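Local coordinates for ribose transcriptional regulator (Enterococcus faecium DO, PDB 4RK1), which binds ribose through its LacI-type sugar-binding core and probably acts as a DNA-binding transcriptional repressor, at residues I17-F22 with N192-F197; L130-N135 with A142-F147; S215-D220 with V268-R273; D223-I228 with L232-Q237. One frame throughout, in Å; residues are numbered along the deposited sequence.

Contact 1 of 4, residues I17-F22 with N192-F197; sequences ITNPFF and NDELAF. With RIB (alpha-D-ribofuranose), chain K.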
# COMPACT_ATOMS: atom_id res chain seq x y z
N ILE B 17 4.64 -6.00 1.74
CA ILE B 17 4.17 -5.17 0.61
C ILE B 17 2.88 -4.37 0.89
O ILE B 17 2.61 -3.38 0.22
CB ILE B 17 4.03 -5.99 -0.70
CG1 ILE B 17 3.86 -5.08 -1.92
CG2 ILE B 17 2.87 -6.98 -0.61
CD1 ILE B 17 4.91 -3.99 -2.03
N THR B 18 2.10 -4.76 1.89
CA THR B 18 0.88 -4.01 2.22
C THR B 18 1.16 -2.70 2.97
O THR B 18 0.27 -1.88 3.13
CB THR B 18 -0.13 -4.85 3.03
OG1 THR B 18 0.40 -5.11 4.34
CG2 THR B 18 -0.41 -6.16 2.33
N ASN B 19 2.38 -2.50 3.43
CA ASN B 19 2.75 -1.26 4.10
C ASN B 19 3.19 -0.25 3.05
O ASN B 19 4.10 -0.54 2.27
CB ASN B 19 3.89 -1.53 5.07
CG ASN B 19 4.30 -0.32 5.87
OD1 ASN B 19 4.01 0.84 5.54
ND2 ASN B 19 5.01 -0.58 6.93
N PRO B 20 2.56 0.94 3.02
CA PRO B 20 2.94 1.95 2.02
C PRO B 20 4.43 2.33 2.02
O PRO B 20 4.96 2.75 0.98
CB PRO B 20 2.07 3.16 2.39
CG PRO B 20 0.89 2.56 3.07
CD PRO B 20 1.42 1.40 3.85
N PHE B 21 5.10 2.20 3.17
CA PHE B 21 6.54 2.39 3.22
C PHE B 21 7.25 1.54 2.16
O PHE B 21 8.09 2.05 1.43
CB PHE B 21 7.10 2.07 4.63
CG PHE B 21 8.59 2.18 4.71
CD1 PHE B 21 9.19 3.40 4.95
CD2 PHE B 21 9.40 1.07 4.48
CE1 PHE B 21 10.57 3.52 4.97
CE2 PHE B 21 10.78 1.19 4.50
CZ PHE B 21 11.36 2.42 4.76
N PHE B 22 6.92 0.25 2.08
CA PHE B 22 7.63 -0.65 1.18
C PHE B 22 7.20 -0.51 -0.26
O PHE B 22 8.01 -0.72 -1.16
CB PHE B 22 7.54 -2.09 1.66
CG PHE B 22 8.27 -2.32 2.93
CD1 PHE B 22 9.65 -2.23 2.95
CD2 PHE B 22 7.60 -2.55 4.12
CE1 PHE B 22 10.35 -2.39 4.13
CE2 PHE B 22 8.30 -2.72 5.30
CZ PHE B 22 9.67 -2.63 5.30
N ASN B 192 5.50 3.03 13.84
CA ASN B 192 5.27 3.47 12.45
C ASN B 192 3.90 4.11 12.29
O ASN B 192 3.07 4.09 13.22
CB ASN B 192 5.53 2.36 11.41
CG ASN B 192 4.43 1.31 11.32
OD1 ASN B 192 3.46 1.29 12.07
ND2 ASN B 192 4.60 0.41 10.35
N ASP B 193 3.69 4.72 11.13
CA ASP B 193 2.46 5.45 10.87
C ASP B 193 1.23 4.53 10.85
O ASP B 193 0.15 4.92 11.31
CB ASP B 193 2.58 6.23 9.56
CG ASP B 193 3.61 7.38 9.65
OD1 ASP B 193 3.91 7.88 10.77
OD2 ASP B 193 4.11 7.79 8.58
N GLU B 194 1.40 3.31 10.35
CA GLU B 194 0.30 2.35 10.31
C GLU B 194 -0.24 2.07 11.72
O GLU B 194 -1.44 2.13 11.96
CB GLU B 194 0.74 1.07 9.63
CG GLU B 194 1.04 1.28 8.15
CD GLU B 194 -0.21 1.29 7.29
OE1 GLU B 194 -0.94 0.29 7.31
OE2 GLU B 194 -0.44 2.30 6.59
N LEU B 195 0.66 1.80 12.66
CA LEU B 195 0.29 1.68 14.07
C LEU B 195 -0.47 2.90 14.55
O LEU B 195 -1.49 2.78 15.23
CB LEU B 195 1.52 1.46 14.94
CG LEU B 195 2.14 0.07 14.89
CD1 LEU B 195 3.51 0.09 15.55
CD2 LEU B 195 1.25 -0.97 15.57
N ALA B 196 -0.00 4.10 14.19
CA ALA B 196 -0.70 5.30 14.61
C ALA B 196 -2.13 5.35 14.05
O ALA B 196 -3.05 5.77 14.76
CB ALA B 196 0.08 6.56 14.23
N PHE B 197 -2.31 4.95 12.79
CA PHE B 197 -3.64 4.98 12.17
C PHE B 197 -4.60 4.05 12.94
O PHE B 197 -5.76 4.37 13.15
CB PHE B 197 -3.62 4.55 10.71
CG PHE B 197 -2.72 5.39 9.82
CD1 PHE B 197 -2.32 6.66 10.18
CD2 PHE B 197 -2.29 4.87 8.61
CE1 PHE B 197 -1.51 7.40 9.35
CE2 PHE B 197 -1.47 5.61 7.78
CZ PHE B 197 -1.08 6.88 8.14
O5 RIB K . 6.62 1.24 8.38
C5 RIB K . 7.24 -0.05 8.26
C4 RIB K . 8.46 -0.02 9.07
O4 RIB K . 9.16 -1.27 8.99
C3 RIB K . 9.19 1.15 8.43
O3 RIB K . 9.36 2.10 9.47
C2 RIB K . 10.44 0.51 7.87
O2 RIB K . 11.62 1.22 8.22
C1 RIB K . 10.38 -0.97 8.29
O1 RIB K . 11.52 -1.39 9.01
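N19 meets N192 across the sugar cleft, with the amide nitrogen ND2 of N19 3.6 Å from ND2 of N192, a good example of helix-capping residues doubling as binding residues. With CG anti to the backbone nitrogen (chi1 -177°), N19 sends its amide along the cleft while its OD1 accepts from F21 N at 2.9 Å. That capping bond reaches the oxygen from above the carbonyl plane, 50° out of it, and closes the first turn of helix 20-33. Facing it, N192 uses its two amide atoms for separate tasks: OD1 caps helix 193-205 by accepting from L195 N at 2.9 Å, and ND2 donates to ribose O5 at 2.9 Å. The cap thus helps fix the rotation of an amide that holds the sugar. After N19, P20 sets its CD against OE2 of E194 at 3.4 Å, while OE1 of the same carboxylate forms a salt bridge with K170. F21 contributes an aromatic floor, one ring face lying beneath ribose C2, displaced toward the rim. Its CD2 in turn stands over the centre of the F22 ring, and F22 reaches ribose obliquely, with CZ 3.5 Å from C1. I239 and L242 of helix 239-255 pack on F21. Two helices start here, helix 20-33 following strand 9-14 and helix 193-205 following strand 187-190; they point their N-terminal ends at the cleft from its two sides, with the ribose between them.

Contact 2 of 4, residues L130-N135 with A142-F147; sequences LVYPEN and ARIEGF. With RIB (alpha-D-ribofuranose), chain K.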
# COMPACT_ATOMS: atom_id res chain seq x y z
N LEU B 130 4.55 3.49 24.44
CA LEU B 130 5.30 3.06 23.28
C LEU B 130 4.49 1.96 22.61
O LEU B 130 4.22 0.94 23.22
CB LEU B 130 6.65 2.53 23.74
CG LEU B 130 7.85 2.66 22.82
CD1 LEU B 130 8.21 4.12 22.61
CD2 LEU B 130 9.01 1.88 23.42
N VAL B 131 4.06 2.21 21.38
CA VAL B 131 3.31 1.23 20.60
C VAL B 131 4.24 0.69 19.53
O VAL B 131 4.66 1.43 18.62
CB VAL B 131 2.03 1.85 19.99
CG1 VAL B 131 1.32 0.85 19.09
CG2 VAL B 131 1.09 2.32 21.09
N TYR B 132 4.59 -0.58 19.63
CA TYR B 132 5.67 -1.12 18.80
C TYR B 132 5.47 -2.60 18.52
O TYR B 132 4.72 -3.27 19.23
CB TYR B 132 7.00 -0.90 19.51
CG TYR B 132 7.12 -1.66 20.81
CD1 TYR B 132 6.54 -1.17 21.97
CD2 TYR B 132 7.81 -2.87 20.87
CE1 TYR B 132 6.63 -1.86 23.16
CE2 TYR B 132 7.91 -3.57 22.06
CZ TYR B 132 7.32 -3.06 23.20
OH TYR B 132 7.41 -3.74 24.40
N PRO B 133 6.14 -3.13 17.48
CA PRO B 133 5.99 -4.54 17.16
C PRO B 133 6.69 -5.45 18.15
O PRO B 133 7.86 -5.24 18.44
CB PRO B 133 6.65 -4.66 15.79
CG PRO B 133 7.64 -3.54 15.74
CD PRO B 133 6.98 -2.43 16.49
N GLU B 134 5.99 -6.46 18.66
CA GLU B 134 6.65 -7.44 19.51
C GLU B 134 7.83 -8.05 18.75
O GLU B 134 7.73 -8.34 17.55
CB GLU B 134 5.67 -8.53 19.94
CG GLU B 134 6.17 -9.32 21.15
CD GLU B 134 5.34 -10.56 21.44
OE1 GLU B 134 4.20 -10.65 20.93
OE2 GLU B 134 5.83 -11.44 22.18
N ASN B 135 8.96 -8.23 19.44
CA ASN B 135 10.20 -8.68 18.82
C ASN B 135 10.58 -7.78 17.64
O ASN B 135 10.62 -8.23 16.50
CB ASN B 135 10.08 -10.13 18.34
CG ASN B 135 9.56 -11.05 19.42
OD1 ASN B 135 10.15 -11.18 20.49
ND2 ASN B 135 8.43 -11.71 19.15
N ALA B 142 16.50 0.39 17.36
CA ALA B 142 17.32 1.58 17.45
C ALA B 142 16.47 2.84 17.66
O ALA B 142 16.89 3.76 18.36
CB ALA B 142 18.21 1.72 16.23
N ARG B 143 15.27 2.88 17.07
CA ARG B 143 14.34 4.00 17.31
C ARG B 143 13.97 4.05 18.79
O ARG B 143 13.92 5.12 19.40
CB ARG B 143 13.06 3.88 16.49
CG ARG B 143 13.28 3.80 14.99
CD ARG B 143 12.00 3.52 14.22
NE ARG B 143 12.33 3.13 12.85
CZ ARG B 143 11.45 2.71 11.95
NH1 ARG B 143 10.15 2.63 12.25
NH2 ARG B 143 11.88 2.37 10.73
N ILE B 144 13.69 2.89 19.35
CA ILE B 144 13.28 2.80 20.75
C ILE B 144 14.43 3.26 21.66
O ILE B 144 14.21 4.01 22.62
CB ILE B 144 12.79 1.37 21.10
CG1 ILE B 144 11.49 1.06 20.35
CG2 ILE B 144 12.60 1.20 22.61
CD1 ILE B 144 11.06 -0.40 20.41
N GLU B 145 15.65 2.86 21.32
CA GLU B 145 16.82 3.28 22.08
C GLU B 145 17.01 4.79 22.02
O GLU B 145 17.32 5.42 23.03
CB GLU B 145 18.08 2.56 21.57
CG GLU B 145 18.09 1.06 21.83
CD GLU B 145 18.02 0.73 23.31
OE1 GLU B 145 18.86 1.26 24.06
OE2 GLU B 145 17.13 -0.05 23.71
N GLY B 146 16.82 5.39 20.85
CA GLY B 146 16.92 6.84 20.72
C GLY B 146 15.86 7.54 21.54
O GLY B 146 16.11 8.59 22.15
N PHE B 147 14.66 6.97 21.55
CA PHE B 147 13.58 7.49 22.36
C PHE B 147 13.93 7.43 23.85
O PHE B 147 13.66 8.38 24.60
CB PHE B 147 12.31 6.70 22.09
CG PHE B 147 11.09 7.30 22.71
CD1 PHE B 147 10.38 8.29 22.05
CD2 PHE B 147 10.64 6.86 23.94
CE1 PHE B 147 9.25 8.83 22.60
CE2 PHE B 147 9.51 7.41 24.51
CZ PHE B 147 8.82 8.40 23.84
O5 RIB K . 6.62 1.24 8.38
C5 RIB K . 7.24 -0.05 8.26
C4 RIB K . 8.46 -0.02 9.07
O4 RIB K . 9.16 -1.27 8.99
C3 RIB K . 9.19 1.15 8.43
O3 RIB K . 9.36 2.10 9.47
C2 RIB K . 10.44 0.51 7.87
O2 RIB K . 11.62 1.22 8.22
C1 RIB K . 10.38 -0.97 8.29
O1 RIB K . 11.52 -1.39 9.01
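Ribose O3 is gripped by both terminal nitrogens of R143: NH1 donates to O3 at 2.9 Å and NH2 donates to O3 at 2.8 Å. NH2 also makes a weak, bent bond to ribose O2. Ribose O2 and C3 lie at the edge of the guanidinium, close to its plane; the extended arginine chain delivers that group from helix 138-153, and a salt bridge from NE to D109 forms a second shell that steadies it. One residue on, the same helix turns to purely apolar work. CD2 of L130 rests on CG2 of I144 at 3.7 Å, whereas its other branch, CD1, sits over one face of the F147 ring, 4.2 Å from the centroid, in a CH-pi contact. I144 also extends CD1 across the Y132 side chain at about a right angle, 4.1 Å from CD2 of that ring. Strand and helix run nearly antiparallel, at 161°, with axes 11.0 Å apart, as expected of a beta-alpha-beta crossover in which the helix packs back over its own strand. Strand 128-133 is flanked in the sheet by 161-166 and 187-190, F189 of the latter meeting the F147 ring, while helix 109-122 adjoins helix 138-153.

Contact 3 of 4, residues S215-D220 with V268-R273; sequences SIIGYD and VRFEKR. Unlike the reference sequence in segment 268-273: F270 (reference Leu). With RIB (alpha-D-ribofuranose), chain K.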
# COMPACT_ATOMS: atom_id res chain seq x y z
N SER B 215 -1.73 12.86 22.72
CA SER B 215 -0.76 13.31 21.72
C SER B 215 -0.15 12.07 21.09
O SER B 215 0.27 11.16 21.80
CB SER B 215 0.33 14.18 22.35
OG SER B 215 -0.14 15.49 22.60
N ILE B 216 -0.12 12.02 19.77
CA ILE B 216 0.44 10.87 19.07
C ILE B 216 1.48 11.31 18.06
O ILE B 216 1.22 12.21 17.24
CB ILE B 216 -0.65 10.05 18.36
CG1 ILE B 216 -1.71 9.57 19.38
CG2 ILE B 216 -0.03 8.86 17.63
CD1 ILE B 216 -2.97 9.03 18.75
N ILE B 217 2.65 10.68 18.11
CA ILE B 217 3.65 10.83 17.05
C ILE B 217 3.95 9.46 16.44
O ILE B 217 4.12 8.47 17.14
CB ILE B 217 4.93 11.55 17.54
CG1 ILE B 217 5.96 11.65 16.41
CG2 ILE B 217 5.56 10.84 18.73
CD1 ILE B 217 7.09 12.60 16.70
N GLY B 218 3.98 9.42 15.10
CA GLY B 218 4.25 8.20 14.36
C GLY B 218 5.66 8.14 13.79
O GLY B 218 6.57 8.81 14.28
N TYR B 219 5.84 7.32 12.77
CA TYR B 219 7.15 7.15 12.14
C TYR B 219 6.99 6.67 10.71
O TYR B 219 6.29 5.67 10.46
CB TYR B 219 8.01 6.14 12.93
CG TYR B 219 9.51 6.38 12.81
CD1 TYR B 219 10.21 5.99 11.67
CD2 TYR B 219 10.22 7.00 13.85
CE1 TYR B 219 11.58 6.21 11.56
CE2 TYR B 219 11.58 7.23 13.75
CZ TYR B 219 12.26 6.83 12.62
OH TYR B 219 13.62 7.09 12.55
N ASP B 220 7.65 7.41 9.80
CA ASP B 220 7.85 7.11 8.36
C ASP B 220 7.53 8.33 7.50
O ASP B 220 8.28 8.65 6.59
CB ASP B 220 7.01 5.94 7.82
CG ASP B 220 7.52 4.59 8.27
OD1 ASP B 220 8.65 4.50 8.81
OD2 ASP B 220 6.76 3.62 8.08
N VAL B 268 16.80 11.57 8.88
CA VAL B 268 15.35 11.64 9.05
C VAL B 268 15.04 13.08 9.40
O VAL B 268 15.96 13.89 9.58
CB VAL B 268 14.86 10.69 10.16
CG1 VAL B 268 15.16 9.25 9.78
CG2 VAL B 268 15.48 11.03 11.51
N ARG B 269 13.76 13.41 9.51
CA ARG B 269 13.39 14.71 10.04
C ARG B 269 12.02 14.74 10.63
O ARG B 269 11.14 13.96 10.28
CB ARG B 269 13.48 15.80 8.98
CG ARG B 269 12.55 15.64 7.80
CD ARG B 269 13.01 16.50 6.62
NE ARG B 269 14.36 16.12 6.19
CZ ARG B 269 15.49 16.76 6.49
NH1 ARG B 269 16.65 16.28 6.04
NH2 ARG B 269 15.50 17.86 7.24
N PHE B 270 11.84 15.70 11.51
CA PHE B 270 10.62 15.82 12.25
C PHE B 270 9.60 16.51 11.39
O PHE B 270 9.90 17.53 10.77
CB PHE B 270 10.88 16.63 13.50
CG PHE B 270 9.70 16.70 14.39
CD1 PHE B 270 9.34 15.61 15.15
CD2 PHE B 270 8.91 17.83 14.42
CE1 PHE B 270 8.23 15.66 15.96
CE2 PHE B 270 7.81 17.88 15.24
CZ PHE B 270 7.47 16.79 16.00
N GLU B 271 8.40 15.94 11.29
CA GLU B 271 7.31 16.55 10.51
C GLU B 271 6.20 16.92 11.47
O GLU B 271 5.42 16.06 11.90
CB GLU B 271 6.79 15.60 9.43
CG GLU B 271 7.78 15.23 8.35
CD GLU B 271 8.21 16.41 7.49
OE1 GLU B 271 7.48 17.41 7.44
OE2 GLU B 271 9.28 16.34 6.85
N LYS B 272 6.15 18.20 11.82
CA LYS B 272 5.23 18.67 12.84
C LYS B 272 3.89 18.98 12.22
O LYS B 272 3.78 19.86 11.37
CB LYS B 272 5.78 19.93 13.53
CG LYS B 272 5.01 20.26 14.80
CD LYS B 272 5.54 21.51 15.49
CE LYS B 272 4.62 21.92 16.63
NZ LYS B 272 5.15 23.08 17.40
N ARG B 273 2.86 18.27 12.66
CA ARG B 273 1.53 18.50 12.14
C ARG B 273 0.60 18.78 13.32
O ARG B 273 0.90 19.68 14.11
CB ARG B 273 1.09 17.35 11.21
CG ARG B 273 2.04 17.16 10.04
CD ARG B 273 1.39 16.44 8.87
NE ARG B 273 2.32 16.30 7.76
CZ ARG B 273 3.10 15.26 7.53
NH1 ARG B 273 3.11 14.18 8.33
NH2 ARG B 273 3.89 15.28 6.47
O5 RIB K . 6.62 1.24 8.38
C5 RIB K . 7.24 -0.05 8.26
C4 RIB K . 8.46 -0.02 9.07
O4 RIB K . 9.16 -1.27 8.99
C3 RIB K . 9.19 1.15 8.43
O3 RIB K . 9.36 2.10 9.47
C2 RIB K . 10.44 0.51 7.87
O2 RIB K . 11.62 1.22 8.22
C1 RIB K . 10.38 -0.97 8.29
O1 RIB K . 11.52 -1.39 9.01
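I217 and F270 form the tight part of this contact, showing how two strands can touch over a third that separates them. I217 CD1 comes within 3.3 Å of F270 CE1, reaching the phenyl ring at its edge and near its plane. The isoleucine gets there with an extended chain, CG1 anti to the backbone nitrogen (chi1 179°), while F270, which replaces a leucine of the reference sequence, swings its ring back toward the isoleucine although its CB starts off to one side. The second meeting is looser: OH of Y219 lies 3.8 Å from CG1 of V268, the two side chains crossing at about a right angle. Y219 has its CB directed away from V268, and only the length of the ring restores the contact. Beyond F270 the other side faces solvent, where R269 is exposed and poorly ordered and the extended chain of K272 is exposed as well. At the buried end, the chain turns a corner at Y219 and places D220 in the pocket, where its OD1 accepts from ribose O3 at 2.6 Å. No hydrogen bond links the segments, because strand 233-236 runs between strands 215-218 and 263-271; Y219 leans on its I235 and F270 on its T233. Helix 109-122 packs on the same patch, A116 and L120 against I217, and H119 against the F270 ring, while helix 193-205 meets I216 through A196 and L203.

Contact 4 of 4, residues D223-I228 with L232-Q237; sequences DMCEYI and LTTIAQ. With RIB (alpha-D-ribofuranose), chain K.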
# COMPACT_ATOMS: atom_id res chain seq x y z
N ASP B 223 2.46 8.85 2.79
CA ASP B 223 1.54 9.87 2.25
C ASP B 223 0.25 10.04 3.06
O ASP B 223 -0.22 11.16 3.25
CB ASP B 223 1.16 9.55 0.79
CG ASP B 223 2.27 9.86 -0.20
OD1 ASP B 223 3.30 10.44 0.21
OD2 ASP B 223 2.12 9.53 -1.39
N MSE B 224 -0.31 8.93 3.54
CA MSE B 224 -1.58 8.94 4.28
C MSE B 224 -1.60 9.86 5.48
O MSE B 224 -2.69 10.32 5.89
CB MSE B 224 -1.96 7.50 4.66
CG MSE B 224 -3.41 7.33 5.12
SE MSE B 224 -4.66 7.54 3.61
CE MSE B 224 -6.30 8.09 4.58
N CYS B 225 -0.43 10.16 6.05
CA CYS B 225 -0.33 11.10 7.19
C CYS B 225 -1.02 12.44 6.93
O CYS B 225 -1.53 13.07 7.85
CB CYS B 225 1.13 11.38 7.52
SG CYS B 225 2.02 10.03 8.29
N GLU B 226 -1.04 12.87 5.68
CA GLU B 226 -1.63 14.15 5.31
C GLU B 226 -3.12 14.06 4.95
O GLU B 226 -3.74 15.09 4.69
CB GLU B 226 -0.84 14.76 4.14
CG GLU B 226 0.59 15.10 4.55
CD GLU B 226 1.26 16.12 3.65
OE1 GLU B 226 1.19 15.97 2.41
OE2 GLU B 226 1.88 17.06 4.18
N TYR B 227 -3.67 12.86 4.93
CA TYR B 227 -5.05 12.65 4.53
C TYR B 227 -5.96 12.31 5.70
O TYR B 227 -7.17 12.34 5.56
CB TYR B 227 -5.14 11.57 3.44
CG TYR B 227 -4.50 12.02 2.15
CD1 TYR B 227 -3.12 11.98 1.99
CD2 TYR B 227 -5.26 12.54 1.10
CE1 TYR B 227 -2.51 12.42 0.82
CE2 TYR B 227 -4.66 12.98 -0.06
CZ TYR B 227 -3.29 12.92 -0.20
OH TYR B 227 -2.71 13.37 -1.37
N ILE B 228 -5.39 11.97 6.85
CA ILE B 228 -6.20 11.79 8.05
C ILE B 228 -6.34 13.10 8.81
O ILE B 228 -5.65 14.07 8.52
CB ILE B 228 -5.64 10.69 8.99
CG1 ILE B 228 -4.21 11.03 9.44
CG2 ILE B 228 -5.72 9.35 8.30
CD1 ILE B 228 -3.63 10.00 10.38
N LEU B 232 -1.10 13.70 10.89
CA LEU B 232 -0.23 13.03 11.83
C LEU B 232 1.17 13.63 11.86
O LEU B 232 1.85 13.73 10.85
CB LEU B 232 -0.15 11.54 11.50
CG LEU B 232 0.73 10.65 12.38
CD1 LEU B 232 0.29 10.67 13.83
CD2 LEU B 232 0.71 9.22 11.85
N THR B 233 1.58 14.01 13.06
CA THR B 233 2.93 14.40 13.37
C THR B 233 3.75 13.14 13.39
O THR B 233 3.33 12.13 13.95
CB THR B 233 2.95 15.13 14.72
OG1 THR B 233 2.28 16.39 14.56
CG2 THR B 233 4.35 15.35 15.23
N THR B 234 4.92 13.18 12.75
CA THR B 234 5.68 11.95 12.51
C THR B 234 7.15 12.24 12.22
O THR B 234 7.53 13.38 11.96
CB THR B 234 5.04 11.15 11.34
OG1 THR B 234 5.65 9.87 11.23
CG2 THR B 234 5.16 11.90 10.01
N ILE B 235 7.97 11.20 12.30
CA ILE B 235 9.37 11.26 11.86
C ILE B 235 9.46 10.80 10.42
O ILE B 235 9.15 9.66 10.10
CB ILE B 235 10.28 10.37 12.74
CG1 ILE B 235 10.11 10.74 14.22
CG2 ILE B 235 11.73 10.46 12.30
CD1 ILE B 235 10.30 12.20 14.54
N ALA B 236 9.88 11.69 9.53
CA ALA B 236 9.93 11.37 8.12
C ALA B 236 11.22 10.63 7.79
O ALA B 236 12.29 11.14 8.04
CB ALA B 236 9.84 12.64 7.28
N GLN B 237 11.09 9.43 7.24
CA GLN B 237 12.17 8.79 6.51
C GLN B 237 12.08 9.27 5.07
O GLN B 237 10.98 9.48 4.57
CB GLN B 237 12.01 7.27 6.53
CG GLN B 237 12.22 6.61 7.88
CD GLN B 237 12.34 5.11 7.76
OE1 GLN B 237 11.43 4.36 8.12
NE2 GLN B 237 13.47 4.66 7.23
O5 RIB K . 6.62 1.24 8.38
C5 RIB K . 7.24 -0.05 8.26
C4 RIB K . 8.46 -0.02 9.07
O4 RIB K . 9.16 -1.27 8.99
C3 RIB K . 9.19 1.15 8.43
O3 RIB K . 9.36 2.10 9.47
C2 RIB K . 10.44 0.51 7.87
O2 RIB K . 11.62 1.22 8.22
C1 RIB K . 10.38 -0.97 8.29
O1 RIB K . 11.52 -1.39 9.01
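C225 turns its SG beside its own backbone nitrogen (chi1 -72°), and L232 swings CG anti to its nitrogen (chi1 180°), which together bring the sulfur and the leucine methyl CD2 to 3.9 Å. The same sulfur lies 4.0 Å from CG2 of T234, a methyl that faces C225 while the hydroxyl of that threonine turns to D193 for a hydrogen bond. The threonine thereby gives its methyl to the sulfur and its hydroxyl to the aspartate. I228 adds to the packing, laying CD1 against CB of L232 at 4.0 Å, the two chains meeting at a slant. One backbone bond also ties the segments: L232 N donates to C225 O at 3.1 Å, fairly straight at 163°. L232 O is taken by the guanidinium of R273, so both backbone polar groups of L232 are used. On the far side of the turn lies the dimer partner: Y227 makes a cation-pi contact with R201 of the second subunit, and I228 packs on M224 of that subunit. As an illustration of how a short loop serves two sites, the 3-10 turn at 223-226 faces the subunit interface, while strand 233-236 runs on to Q237 in the ribose pocket. The course of that strand, from one lobe toward helix 239-255, is consistent with one of the interlobe crossovers of the periplasmic-binding-protein fold shared by LacI-family regulators.

Overall arrangement
Together the four contacts illustrate a binding site assembled largely from loops and the early turns of helices that follow sheet strands. Along the chain, contact 2 is nested within the loop closed by contact 1; contact 3 follows, with contact 4 nested inside it. Contacts 3 and 4, centres about 7 Å apart, meet in one sheet, where strand 233-236 of contact 4 lies between strands 215-218 and 263-271 of contact 3; contacts 2 and 4, about 18 Å apart, are the most distant. D193 ties contact 1 to contact 4 through T234. Each contact brings a residue to the same ribose, 17-22 from one lobe and N192, R143 and D220 from the other, consistent with a sugar bridging both lobes, while contacts 1 and 4 also touch the second subunit.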